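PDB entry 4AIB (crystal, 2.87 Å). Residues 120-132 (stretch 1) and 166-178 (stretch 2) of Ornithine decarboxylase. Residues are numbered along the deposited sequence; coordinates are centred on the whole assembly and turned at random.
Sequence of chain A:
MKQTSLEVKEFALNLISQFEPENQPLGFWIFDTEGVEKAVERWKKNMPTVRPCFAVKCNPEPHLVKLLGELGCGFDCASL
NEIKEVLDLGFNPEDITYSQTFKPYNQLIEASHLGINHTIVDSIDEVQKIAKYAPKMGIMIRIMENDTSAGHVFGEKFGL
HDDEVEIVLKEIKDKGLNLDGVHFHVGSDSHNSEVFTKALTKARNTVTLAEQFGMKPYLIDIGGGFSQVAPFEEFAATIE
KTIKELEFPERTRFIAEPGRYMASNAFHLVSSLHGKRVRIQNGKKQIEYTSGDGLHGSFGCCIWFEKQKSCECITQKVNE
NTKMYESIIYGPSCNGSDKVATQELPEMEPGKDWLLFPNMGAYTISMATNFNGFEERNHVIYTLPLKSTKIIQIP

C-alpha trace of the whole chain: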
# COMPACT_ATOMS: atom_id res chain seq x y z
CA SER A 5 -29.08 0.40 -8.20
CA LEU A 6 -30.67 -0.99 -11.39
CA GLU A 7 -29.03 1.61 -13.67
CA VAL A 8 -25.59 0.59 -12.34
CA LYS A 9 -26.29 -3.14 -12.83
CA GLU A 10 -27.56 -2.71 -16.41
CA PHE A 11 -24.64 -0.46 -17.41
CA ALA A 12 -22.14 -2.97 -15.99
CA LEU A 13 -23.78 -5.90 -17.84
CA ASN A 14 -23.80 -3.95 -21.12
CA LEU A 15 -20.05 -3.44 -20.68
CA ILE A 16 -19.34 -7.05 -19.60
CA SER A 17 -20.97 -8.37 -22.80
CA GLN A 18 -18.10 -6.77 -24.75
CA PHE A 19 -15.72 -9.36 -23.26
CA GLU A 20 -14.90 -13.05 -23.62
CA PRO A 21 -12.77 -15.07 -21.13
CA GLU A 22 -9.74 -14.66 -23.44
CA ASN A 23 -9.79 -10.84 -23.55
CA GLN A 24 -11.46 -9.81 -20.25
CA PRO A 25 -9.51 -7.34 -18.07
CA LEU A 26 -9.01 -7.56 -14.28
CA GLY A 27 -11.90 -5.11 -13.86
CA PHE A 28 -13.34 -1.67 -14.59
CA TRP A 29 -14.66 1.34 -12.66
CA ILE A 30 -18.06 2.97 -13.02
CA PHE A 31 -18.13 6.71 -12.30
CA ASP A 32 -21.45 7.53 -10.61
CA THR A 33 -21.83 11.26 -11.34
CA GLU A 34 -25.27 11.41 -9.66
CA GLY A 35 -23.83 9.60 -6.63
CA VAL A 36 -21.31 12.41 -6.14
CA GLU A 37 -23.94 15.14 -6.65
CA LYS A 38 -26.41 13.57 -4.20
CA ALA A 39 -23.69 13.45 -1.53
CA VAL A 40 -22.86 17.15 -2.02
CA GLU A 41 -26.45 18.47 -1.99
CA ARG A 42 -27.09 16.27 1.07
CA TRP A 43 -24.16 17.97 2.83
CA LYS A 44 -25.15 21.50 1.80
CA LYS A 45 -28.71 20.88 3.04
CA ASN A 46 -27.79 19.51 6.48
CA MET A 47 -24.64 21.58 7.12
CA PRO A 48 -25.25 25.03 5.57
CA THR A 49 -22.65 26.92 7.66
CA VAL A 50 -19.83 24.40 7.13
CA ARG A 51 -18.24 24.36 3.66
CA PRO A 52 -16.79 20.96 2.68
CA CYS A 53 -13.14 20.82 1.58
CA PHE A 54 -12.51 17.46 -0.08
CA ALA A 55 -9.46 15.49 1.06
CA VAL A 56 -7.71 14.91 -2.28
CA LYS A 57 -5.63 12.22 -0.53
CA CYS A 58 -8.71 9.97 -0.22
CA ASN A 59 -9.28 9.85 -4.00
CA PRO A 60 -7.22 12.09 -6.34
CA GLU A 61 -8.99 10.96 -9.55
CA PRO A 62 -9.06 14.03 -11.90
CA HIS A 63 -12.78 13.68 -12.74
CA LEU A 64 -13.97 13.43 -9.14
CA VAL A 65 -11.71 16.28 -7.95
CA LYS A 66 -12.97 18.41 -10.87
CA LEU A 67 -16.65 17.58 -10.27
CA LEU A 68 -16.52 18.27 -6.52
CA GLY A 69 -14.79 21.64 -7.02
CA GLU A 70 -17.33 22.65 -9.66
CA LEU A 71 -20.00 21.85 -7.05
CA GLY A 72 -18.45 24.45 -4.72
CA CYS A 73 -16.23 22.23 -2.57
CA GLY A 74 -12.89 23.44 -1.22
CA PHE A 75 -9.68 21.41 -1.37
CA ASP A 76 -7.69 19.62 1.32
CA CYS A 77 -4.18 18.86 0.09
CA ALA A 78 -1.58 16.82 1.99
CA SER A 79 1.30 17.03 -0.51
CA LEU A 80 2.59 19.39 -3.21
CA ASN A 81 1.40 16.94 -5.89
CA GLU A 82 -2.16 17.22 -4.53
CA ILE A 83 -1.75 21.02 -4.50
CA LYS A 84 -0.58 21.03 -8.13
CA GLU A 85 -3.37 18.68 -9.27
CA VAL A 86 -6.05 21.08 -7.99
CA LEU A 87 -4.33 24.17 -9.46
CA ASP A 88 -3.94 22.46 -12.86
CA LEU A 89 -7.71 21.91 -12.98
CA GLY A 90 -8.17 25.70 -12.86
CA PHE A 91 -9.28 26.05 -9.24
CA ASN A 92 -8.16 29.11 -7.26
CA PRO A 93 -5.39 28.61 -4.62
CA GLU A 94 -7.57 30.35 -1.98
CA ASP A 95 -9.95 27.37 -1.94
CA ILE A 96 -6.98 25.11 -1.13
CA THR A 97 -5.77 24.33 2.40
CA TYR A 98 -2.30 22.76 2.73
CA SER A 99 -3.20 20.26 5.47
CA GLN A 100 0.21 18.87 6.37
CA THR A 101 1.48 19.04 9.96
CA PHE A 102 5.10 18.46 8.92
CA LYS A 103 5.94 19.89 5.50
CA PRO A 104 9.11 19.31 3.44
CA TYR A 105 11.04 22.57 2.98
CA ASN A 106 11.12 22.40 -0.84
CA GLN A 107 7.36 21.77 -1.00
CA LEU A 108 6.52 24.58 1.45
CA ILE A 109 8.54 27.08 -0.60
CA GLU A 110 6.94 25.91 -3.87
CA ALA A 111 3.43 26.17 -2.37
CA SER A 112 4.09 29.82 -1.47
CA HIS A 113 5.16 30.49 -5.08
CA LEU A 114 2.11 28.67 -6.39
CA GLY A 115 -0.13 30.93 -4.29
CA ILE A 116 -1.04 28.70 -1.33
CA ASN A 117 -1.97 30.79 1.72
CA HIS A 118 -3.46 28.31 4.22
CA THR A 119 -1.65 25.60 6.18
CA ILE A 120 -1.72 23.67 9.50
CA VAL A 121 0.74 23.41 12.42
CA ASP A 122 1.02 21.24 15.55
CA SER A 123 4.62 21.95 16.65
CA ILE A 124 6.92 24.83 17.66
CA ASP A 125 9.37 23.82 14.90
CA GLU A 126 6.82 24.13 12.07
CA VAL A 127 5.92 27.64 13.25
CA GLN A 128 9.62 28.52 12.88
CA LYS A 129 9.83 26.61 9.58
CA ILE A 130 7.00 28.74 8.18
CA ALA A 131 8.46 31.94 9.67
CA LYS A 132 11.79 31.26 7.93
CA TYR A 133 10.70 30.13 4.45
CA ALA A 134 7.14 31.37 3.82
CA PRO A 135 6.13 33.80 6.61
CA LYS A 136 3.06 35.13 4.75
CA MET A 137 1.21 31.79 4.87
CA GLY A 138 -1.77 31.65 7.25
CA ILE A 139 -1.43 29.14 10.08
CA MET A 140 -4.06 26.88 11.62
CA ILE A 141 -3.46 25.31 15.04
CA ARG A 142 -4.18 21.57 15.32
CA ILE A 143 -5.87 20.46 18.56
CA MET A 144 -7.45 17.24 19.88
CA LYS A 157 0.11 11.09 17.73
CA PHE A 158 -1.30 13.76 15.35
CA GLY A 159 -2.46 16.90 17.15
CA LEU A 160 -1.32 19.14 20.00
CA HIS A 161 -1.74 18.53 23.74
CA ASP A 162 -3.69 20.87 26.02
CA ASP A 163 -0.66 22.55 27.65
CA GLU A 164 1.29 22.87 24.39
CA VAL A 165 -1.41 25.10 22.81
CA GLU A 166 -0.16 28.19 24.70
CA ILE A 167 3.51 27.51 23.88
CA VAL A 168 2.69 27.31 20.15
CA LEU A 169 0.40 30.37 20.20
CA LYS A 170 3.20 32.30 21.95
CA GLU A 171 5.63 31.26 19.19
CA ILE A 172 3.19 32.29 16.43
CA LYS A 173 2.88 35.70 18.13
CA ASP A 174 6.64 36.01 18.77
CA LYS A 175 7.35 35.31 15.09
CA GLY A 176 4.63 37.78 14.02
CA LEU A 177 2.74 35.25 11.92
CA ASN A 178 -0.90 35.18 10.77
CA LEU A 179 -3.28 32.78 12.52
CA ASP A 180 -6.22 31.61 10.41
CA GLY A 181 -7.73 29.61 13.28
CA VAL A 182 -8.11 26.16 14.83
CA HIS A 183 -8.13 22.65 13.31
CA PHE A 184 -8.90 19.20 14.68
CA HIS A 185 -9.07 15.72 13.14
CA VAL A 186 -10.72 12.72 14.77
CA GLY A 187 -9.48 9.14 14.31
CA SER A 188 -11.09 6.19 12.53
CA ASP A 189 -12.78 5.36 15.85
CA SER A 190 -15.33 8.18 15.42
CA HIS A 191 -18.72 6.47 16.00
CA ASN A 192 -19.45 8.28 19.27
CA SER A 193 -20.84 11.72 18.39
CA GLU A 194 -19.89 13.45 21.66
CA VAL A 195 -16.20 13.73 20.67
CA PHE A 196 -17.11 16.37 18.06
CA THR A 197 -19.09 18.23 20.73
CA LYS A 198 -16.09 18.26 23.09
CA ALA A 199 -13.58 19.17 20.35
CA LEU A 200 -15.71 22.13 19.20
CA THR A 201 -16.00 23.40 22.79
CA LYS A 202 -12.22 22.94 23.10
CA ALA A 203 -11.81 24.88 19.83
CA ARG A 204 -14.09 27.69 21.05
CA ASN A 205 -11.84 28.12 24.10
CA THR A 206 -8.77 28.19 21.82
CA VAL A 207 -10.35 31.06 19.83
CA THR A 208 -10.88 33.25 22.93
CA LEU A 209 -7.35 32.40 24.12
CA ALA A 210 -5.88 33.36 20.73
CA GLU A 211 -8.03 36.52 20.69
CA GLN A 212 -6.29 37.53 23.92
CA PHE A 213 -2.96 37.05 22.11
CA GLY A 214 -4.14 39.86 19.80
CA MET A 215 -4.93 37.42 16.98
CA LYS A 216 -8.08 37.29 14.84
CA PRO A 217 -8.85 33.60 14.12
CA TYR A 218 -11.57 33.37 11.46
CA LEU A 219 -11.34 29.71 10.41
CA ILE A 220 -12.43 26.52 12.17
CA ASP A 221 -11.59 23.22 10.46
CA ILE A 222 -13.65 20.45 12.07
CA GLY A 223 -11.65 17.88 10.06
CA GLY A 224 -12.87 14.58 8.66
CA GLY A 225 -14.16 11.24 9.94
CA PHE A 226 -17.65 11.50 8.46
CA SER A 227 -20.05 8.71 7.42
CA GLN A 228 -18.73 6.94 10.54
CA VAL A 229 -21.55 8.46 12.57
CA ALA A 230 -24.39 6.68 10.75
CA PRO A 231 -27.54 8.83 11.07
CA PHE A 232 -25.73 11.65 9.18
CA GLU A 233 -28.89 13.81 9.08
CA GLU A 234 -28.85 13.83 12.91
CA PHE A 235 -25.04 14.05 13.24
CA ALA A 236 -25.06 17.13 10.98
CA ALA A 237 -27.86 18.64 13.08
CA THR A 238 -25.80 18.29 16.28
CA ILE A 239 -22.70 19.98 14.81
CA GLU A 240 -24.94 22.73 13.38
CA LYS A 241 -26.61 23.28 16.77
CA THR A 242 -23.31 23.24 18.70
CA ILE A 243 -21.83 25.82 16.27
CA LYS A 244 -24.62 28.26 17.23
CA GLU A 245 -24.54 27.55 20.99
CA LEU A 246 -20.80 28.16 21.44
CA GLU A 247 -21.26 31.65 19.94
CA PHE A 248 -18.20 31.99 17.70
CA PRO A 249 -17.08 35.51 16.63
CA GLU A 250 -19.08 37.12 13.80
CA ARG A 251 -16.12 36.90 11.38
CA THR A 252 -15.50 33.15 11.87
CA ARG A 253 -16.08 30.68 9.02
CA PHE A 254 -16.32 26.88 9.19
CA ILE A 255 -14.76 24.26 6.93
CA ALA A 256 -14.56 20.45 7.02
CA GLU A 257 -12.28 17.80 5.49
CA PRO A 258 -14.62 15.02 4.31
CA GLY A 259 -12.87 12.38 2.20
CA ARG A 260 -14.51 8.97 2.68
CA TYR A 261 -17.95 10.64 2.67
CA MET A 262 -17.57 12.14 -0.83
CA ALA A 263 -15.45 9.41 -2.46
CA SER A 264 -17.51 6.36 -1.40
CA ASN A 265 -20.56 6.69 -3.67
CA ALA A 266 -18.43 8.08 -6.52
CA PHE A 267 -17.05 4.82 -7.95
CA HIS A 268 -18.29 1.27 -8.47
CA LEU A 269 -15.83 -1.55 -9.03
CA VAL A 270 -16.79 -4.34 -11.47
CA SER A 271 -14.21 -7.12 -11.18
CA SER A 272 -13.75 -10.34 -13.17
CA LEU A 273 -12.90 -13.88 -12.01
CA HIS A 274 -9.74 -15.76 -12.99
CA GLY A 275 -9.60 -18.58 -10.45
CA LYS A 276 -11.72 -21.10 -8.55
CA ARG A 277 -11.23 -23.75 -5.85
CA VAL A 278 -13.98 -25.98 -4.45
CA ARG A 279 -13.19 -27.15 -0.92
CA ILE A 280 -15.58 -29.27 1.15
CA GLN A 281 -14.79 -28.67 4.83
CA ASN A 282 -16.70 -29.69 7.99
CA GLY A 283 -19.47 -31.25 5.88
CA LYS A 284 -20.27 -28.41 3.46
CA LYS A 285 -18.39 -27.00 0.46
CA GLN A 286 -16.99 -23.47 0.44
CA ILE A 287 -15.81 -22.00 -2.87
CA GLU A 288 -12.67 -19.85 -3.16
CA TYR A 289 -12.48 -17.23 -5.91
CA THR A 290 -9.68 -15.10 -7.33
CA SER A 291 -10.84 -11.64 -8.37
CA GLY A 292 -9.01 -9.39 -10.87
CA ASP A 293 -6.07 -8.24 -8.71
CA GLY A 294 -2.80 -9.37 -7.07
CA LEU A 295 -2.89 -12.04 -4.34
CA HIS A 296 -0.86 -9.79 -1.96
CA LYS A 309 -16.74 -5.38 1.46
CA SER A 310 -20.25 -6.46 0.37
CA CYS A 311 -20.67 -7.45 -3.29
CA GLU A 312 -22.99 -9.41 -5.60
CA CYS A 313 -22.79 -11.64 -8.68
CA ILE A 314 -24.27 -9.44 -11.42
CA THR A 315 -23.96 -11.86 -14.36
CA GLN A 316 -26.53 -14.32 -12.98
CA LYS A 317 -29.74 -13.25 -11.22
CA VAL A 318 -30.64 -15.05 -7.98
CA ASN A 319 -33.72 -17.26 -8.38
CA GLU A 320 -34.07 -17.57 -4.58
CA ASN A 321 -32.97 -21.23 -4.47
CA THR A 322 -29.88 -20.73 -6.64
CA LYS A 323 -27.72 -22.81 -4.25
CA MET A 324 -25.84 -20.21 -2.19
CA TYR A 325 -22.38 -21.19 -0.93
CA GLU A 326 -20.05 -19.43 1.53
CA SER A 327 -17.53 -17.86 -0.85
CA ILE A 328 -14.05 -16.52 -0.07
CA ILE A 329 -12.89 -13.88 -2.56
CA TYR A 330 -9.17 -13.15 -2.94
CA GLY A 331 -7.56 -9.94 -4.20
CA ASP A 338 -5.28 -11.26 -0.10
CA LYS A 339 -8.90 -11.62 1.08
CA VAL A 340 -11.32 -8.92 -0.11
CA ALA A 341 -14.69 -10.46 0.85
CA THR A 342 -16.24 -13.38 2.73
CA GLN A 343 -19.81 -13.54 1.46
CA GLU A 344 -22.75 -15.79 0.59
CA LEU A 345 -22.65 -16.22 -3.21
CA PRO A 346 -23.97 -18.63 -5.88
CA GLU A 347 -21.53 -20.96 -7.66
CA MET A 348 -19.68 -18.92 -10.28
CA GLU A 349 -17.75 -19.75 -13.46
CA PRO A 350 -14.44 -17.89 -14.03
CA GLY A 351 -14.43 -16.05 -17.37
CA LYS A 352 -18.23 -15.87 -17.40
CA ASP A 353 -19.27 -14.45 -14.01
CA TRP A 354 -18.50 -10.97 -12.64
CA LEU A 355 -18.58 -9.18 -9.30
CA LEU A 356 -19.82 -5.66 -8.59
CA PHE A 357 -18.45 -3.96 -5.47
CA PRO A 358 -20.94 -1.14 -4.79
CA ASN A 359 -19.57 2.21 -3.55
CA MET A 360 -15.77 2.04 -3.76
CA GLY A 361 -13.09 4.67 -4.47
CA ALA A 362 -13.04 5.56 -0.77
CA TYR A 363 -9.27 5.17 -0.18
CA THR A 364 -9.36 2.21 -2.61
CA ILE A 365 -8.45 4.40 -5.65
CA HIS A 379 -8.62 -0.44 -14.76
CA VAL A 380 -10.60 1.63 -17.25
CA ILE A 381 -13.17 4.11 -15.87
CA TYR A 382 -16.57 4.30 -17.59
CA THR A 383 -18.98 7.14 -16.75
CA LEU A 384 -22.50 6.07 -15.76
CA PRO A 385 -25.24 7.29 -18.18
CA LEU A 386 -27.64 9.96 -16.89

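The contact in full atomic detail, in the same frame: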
# COMPACT_ATOMS: atom_id res chain seq x y z
N ILE A 120 -1.49 24.12 8.12
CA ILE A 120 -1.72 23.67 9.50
C ILE A 120 -0.41 23.38 10.24
O ILE A 120 0.58 22.96 9.63
CB ILE A 120 -2.67 22.45 9.53
CG1 ILE A 120 -4.02 22.79 8.87
CG2 ILE A 120 -2.91 21.97 10.96
CD1 ILE A 120 -4.92 21.61 8.61
N VAL A 121 -0.42 23.61 11.55
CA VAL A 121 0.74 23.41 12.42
C VAL A 121 0.34 22.74 13.73
O VAL A 121 -0.72 23.03 14.30
CB VAL A 121 1.43 24.76 12.72
CG1 VAL A 121 2.28 24.69 13.97
CG2 VAL A 121 2.27 25.21 11.53
N ASP A 122 1.19 21.82 14.22
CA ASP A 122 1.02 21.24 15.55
C ASP A 122 2.34 21.10 16.33
O ASP A 122 2.47 20.26 17.22
CB ASP A 122 0.25 19.90 15.49
CG ASP A 122 1.02 18.80 14.76
OD1 ASP A 122 1.93 19.10 13.96
OD2 ASP A 122 0.69 17.62 14.99
N SER A 123 3.32 21.95 15.99
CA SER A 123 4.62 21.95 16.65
C SER A 123 5.28 23.33 16.63
O SER A 123 4.98 24.15 15.76
CB SER A 123 5.56 20.94 15.99
OG SER A 123 5.91 21.35 14.68
N ILE A 124 6.17 23.58 17.59
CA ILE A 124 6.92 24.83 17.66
C ILE A 124 7.92 24.97 16.50
O ILE A 124 8.21 26.09 16.06
CB ILE A 124 7.63 24.99 19.04
CG1 ILE A 124 8.23 26.40 19.20
CG2 ILE A 124 8.69 23.92 19.26
CD1 ILE A 124 8.55 26.79 20.62
N ASP A 125 8.41 23.84 16.00
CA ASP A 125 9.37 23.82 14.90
C ASP A 125 8.75 24.25 13.57
O ASP A 125 9.39 24.97 12.80
CB ASP A 125 10.01 22.44 14.76
CG ASP A 125 11.07 22.39 13.68
OD1 ASP A 125 12.07 23.14 13.78
OD2 ASP A 125 10.91 21.60 12.72
N GLU A 126 7.52 23.81 13.32
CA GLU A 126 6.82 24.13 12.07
C GLU A 126 6.42 25.60 11.99
O GLU A 126 6.34 26.17 10.90
CB GLU A 126 5.59 23.23 11.90
CG GLU A 126 5.13 23.06 10.45
CD GLU A 126 5.96 22.07 9.66
OE1 GLU A 126 6.71 21.28 10.27
OE2 GLU A 126 5.87 22.08 8.41
N VAL A 127 6.16 26.20 13.15
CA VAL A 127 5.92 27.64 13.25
C VAL A 127 7.17 28.39 12.78
O VAL A 127 7.07 29.34 11.99
CB VAL A 127 5.56 28.07 14.70
CG1 VAL A 127 5.41 29.58 14.80
CG2 VAL A 127 4.29 27.39 15.16
N GLN A 128 8.33 27.95 13.25
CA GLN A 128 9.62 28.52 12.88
C GLN A 128 9.98 28.23 11.42
O GLN A 128 10.56 29.07 10.74
CB GLN A 128 10.73 28.00 13.81
CG GLN A 128 10.56 28.40 15.27
CD GLN A 128 11.47 27.63 16.20
OE1 GLN A 128 11.97 26.55 15.87
NE2 GLN A 128 11.69 28.17 17.39
N LYS A 129 9.62 27.03 10.96
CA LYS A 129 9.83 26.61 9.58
C LYS A 129 9.08 27.52 8.61
O LYS A 129 9.61 27.91 7.58
CB LYS A 129 9.37 25.15 9.40
CG LYS A 129 9.62 24.57 8.01
CD LYS A 129 8.94 23.22 7.83
CE LYS A 129 9.67 22.11 8.57
NZ LYS A 129 8.93 20.82 8.50
N ILE A 130 7.84 27.84 8.97
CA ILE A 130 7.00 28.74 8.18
C ILE A 130 7.52 30.17 8.25
O ILE A 130 7.59 30.86 7.24
CB ILE A 130 5.52 28.64 8.61
CG1 ILE A 130 4.91 27.34 8.08
CG2 ILE A 130 4.71 29.83 8.11
CD1 ILE A 130 3.64 26.91 8.78
N ALA A 131 7.93 30.60 9.45
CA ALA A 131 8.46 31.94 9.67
C ALA A 131 9.75 32.21 8.90
O ALA A 131 10.07 33.36 8.58
CB ALA A 131 8.67 32.20 11.15
N LYS A 132 10.49 31.15 8.59
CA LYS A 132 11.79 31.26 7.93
C LYS A 132 11.69 31.21 6.40
O LYS A 132 12.45 31.89 5.71
CB LYS A 132 12.74 30.17 8.44
CG LYS A 132 14.21 30.40 8.11
CD LYS A 132 15.07 29.23 8.56
CE LYS A 132 16.51 29.40 8.11
NZ LYS A 132 17.35 28.22 8.45
N GLU A 166 -0.65 26.86 24.32
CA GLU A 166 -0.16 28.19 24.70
C GLU A 166 1.27 28.45 24.23
O GLU A 166 1.59 29.56 23.81
CB GLU A 166 -0.26 28.39 26.21
CG GLU A 166 -1.64 28.80 26.70
CD GLU A 166 -1.74 28.86 28.21
OE1 GLU A 166 -1.63 27.79 28.86
OE2 GLU A 166 -1.94 29.96 28.75
N ILE A 167 2.11 27.42 24.30
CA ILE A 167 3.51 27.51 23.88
C ILE A 167 3.61 27.77 22.37
O ILE A 167 4.46 28.56 21.92
CB ILE A 167 4.32 26.24 24.27
CG1 ILE A 167 4.33 26.04 25.80
CG2 ILE A 167 5.74 26.27 23.70
CD1 ILE A 167 5.02 27.13 26.60
N VAL A 168 2.74 27.12 21.60
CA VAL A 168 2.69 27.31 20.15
C VAL A 168 2.13 28.69 19.79
O VAL A 168 2.72 29.40 18.98
CB VAL A 168 1.90 26.17 19.45
CG1 VAL A 168 1.75 26.44 17.96
CG2 VAL A 168 2.61 24.84 19.67
N LEU A 169 1.01 29.06 20.42
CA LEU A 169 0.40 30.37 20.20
C LEU A 169 1.34 31.53 20.54
O LEU A 169 1.32 32.57 19.89
CB LEU A 169 -0.91 30.51 21.00
CG LEU A 169 -2.19 29.92 20.41
CD1 LEU A 169 -3.31 29.97 21.44
CD2 LEU A 169 -2.62 30.64 19.14
N LYS A 170 2.17 31.33 21.57
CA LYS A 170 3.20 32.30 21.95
C LYS A 170 4.23 32.43 20.83
O LYS A 170 4.64 33.54 20.49
CB LYS A 170 3.87 31.90 23.26
CG LYS A 170 4.95 32.86 23.75
CD LYS A 170 5.57 32.39 25.06
CE LYS A 170 6.86 33.14 25.37
NZ LYS A 170 6.65 34.59 25.65
N GLU A 171 4.64 31.30 20.26
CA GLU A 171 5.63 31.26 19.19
C GLU A 171 5.11 31.90 17.90
O GLU A 171 5.85 32.58 17.19
CB GLU A 171 6.10 29.82 18.94
CG GLU A 171 7.30 29.69 18.00
CD GLU A 171 8.61 30.18 18.61
OE1 GLU A 171 8.75 30.17 19.85
OE2 GLU A 171 9.50 30.57 17.83
N ILE A 172 3.83 31.67 17.59
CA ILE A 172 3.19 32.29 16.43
C ILE A 172 3.17 33.81 16.59
O ILE A 172 3.41 34.55 15.63
CB ILE A 172 1.77 31.73 16.17
CG1 ILE A 172 1.81 30.21 15.97
CG2 ILE A 172 1.15 32.39 14.94
CD1 ILE A 172 0.47 29.53 16.08
N LYS A 173 2.89 34.27 17.81
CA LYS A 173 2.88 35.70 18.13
C LYS A 173 4.29 36.29 18.12
O LYS A 173 4.50 37.39 17.61
CB LYS A 173 2.22 35.94 19.49
CG LYS A 173 1.78 37.38 19.70
CD LYS A 173 1.49 37.70 21.16
CE LYS A 173 1.27 39.19 21.35
NZ LYS A 173 1.00 39.57 22.77
N ASP A 174 5.25 35.55 18.69
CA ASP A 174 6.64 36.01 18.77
C ASP A 174 7.32 36.08 17.40
O ASP A 174 8.27 36.85 17.22
CB ASP A 174 7.45 35.12 19.72
CG ASP A 174 6.99 35.21 21.16
OD1 ASP A 174 6.13 36.07 21.47
OD2 ASP A 174 7.47 34.42 22.00
N LYS A 175 6.84 35.28 16.46
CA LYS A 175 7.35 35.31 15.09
C LYS A 175 6.56 36.25 14.19
O LYS A 175 6.91 36.46 13.02
CB LYS A 175 7.39 33.89 14.50
CG LYS A 175 8.47 32.99 15.08
CD LYS A 175 9.86 33.35 14.57
CE LYS A 175 10.94 32.50 15.22
NZ LYS A 175 11.19 32.90 16.64
N GLY A 176 5.48 36.82 14.74
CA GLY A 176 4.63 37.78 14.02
C GLY A 176 3.93 37.18 12.82
O GLY A 176 3.87 37.79 11.76
N LEU A 177 3.38 35.98 13.00
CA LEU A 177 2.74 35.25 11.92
C LEU A 177 1.22 35.33 12.00
O LEU A 177 0.65 35.59 13.07
CB LEU A 177 3.19 33.78 11.92
CG LEU A 177 4.68 33.51 11.72
CD1 LEU A 177 5.04 32.11 12.17
CD2 LEU A 177 5.10 33.74 10.27
N ASN A 178 0.56 35.13 10.86
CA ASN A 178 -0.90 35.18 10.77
C ASN A 178 -1.54 33.87 11.19
O ASN A 178 -1.15 32.80 10.71
CB ASN A 178 -1.34 35.56 9.36
CG ASN A 178 -0.65 36.80 8.83
OD1 ASN A 178 -0.12 36.80 7.71
ND2 ASN A 178 -0.65 37.87 9.62

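How do the two backbones lie against each other? Helix 124-132 and the helix of the second stretch run nearly parallel, their N-to-C directions 14° apart and their axes 9.4 Å apart at closest approach. The register advances one helical turn at a time, pairing Ile124 with Val168, Val127 with Ile172 and Ala131 with Lys175. Val127, Val168 and Ile172 are beta-branched and fill the space between the helices. Just before the first helix, Ser123 takes chi1 near +60° (p), which turns its hydroxyl back over the first turn, where Ser123 OG accepts a capping hydrogen bond from Glu126 N at 3.2 Å.

Which side chain sits at the heart of the apolar contact? Val127 points toward the second stretch, and its t rotamer lets both methyls work. Val127 CG2 lies 3.9 Å from Val168 CG1 and 3.8 Å from Ile172 CG1, while Val127 CG1 packs 3.7 Å from Leu177 CD1 and equally close to the aliphatic CG of Glu171. Val168, also t, sends CG1 to Val127 and on to Val121, with Val168 CG1 4.4 Å from Val121 CG1; Val168 CG2 faces the backbone at the start of the helix, 4.3 Å from Ile124 N.

Why does Ile124 reach the contact although its CA-to-CB bond points sideways? With chi1 and chi2 both t, the side chain is extended, and its end comes nearer the second helix. There Ile124 CD1 rests 4.2 Å from Ile167 CG2 and 3.5 Å from Glu171 OE1, a van der Waals contact beside a carboxylate.

What polar chemistry joins the helices? One hydrogen bond crosses between them: Gln128 NE2 donates to Glu171 OE2 at 3.3 Å. Gln128 starts sideways, but its m, t conformation carries the amide nearer the other helix. Glu171, t then p at chi2, bends so that the same Glu171 OE2 also meets Lys175 NZ at 3.1 Å in a salt bridge within the second stretch. Lys175 folds back through m, m, t, m angles to make that bridge, and the fold lays its methylenes along the first helix, with Lys175 CD 3.8 Å from Ala131 CB.

How does the chain close the far end? Gly176 leaves the helix with positive phi, a conformation that favours glycine, in a Schellman motif; Leu177 N bonds back to Ile172 O at 3.0 Å. This turn brings Leu177 toward the first helix in its m, t rotamer. Leu177 CD1 packs 3.8 Å from Ala131 CB and 3.4 Å from Val127 O, and Leu177 CD2 reaches Ile130 CG2 at 4.5 Å.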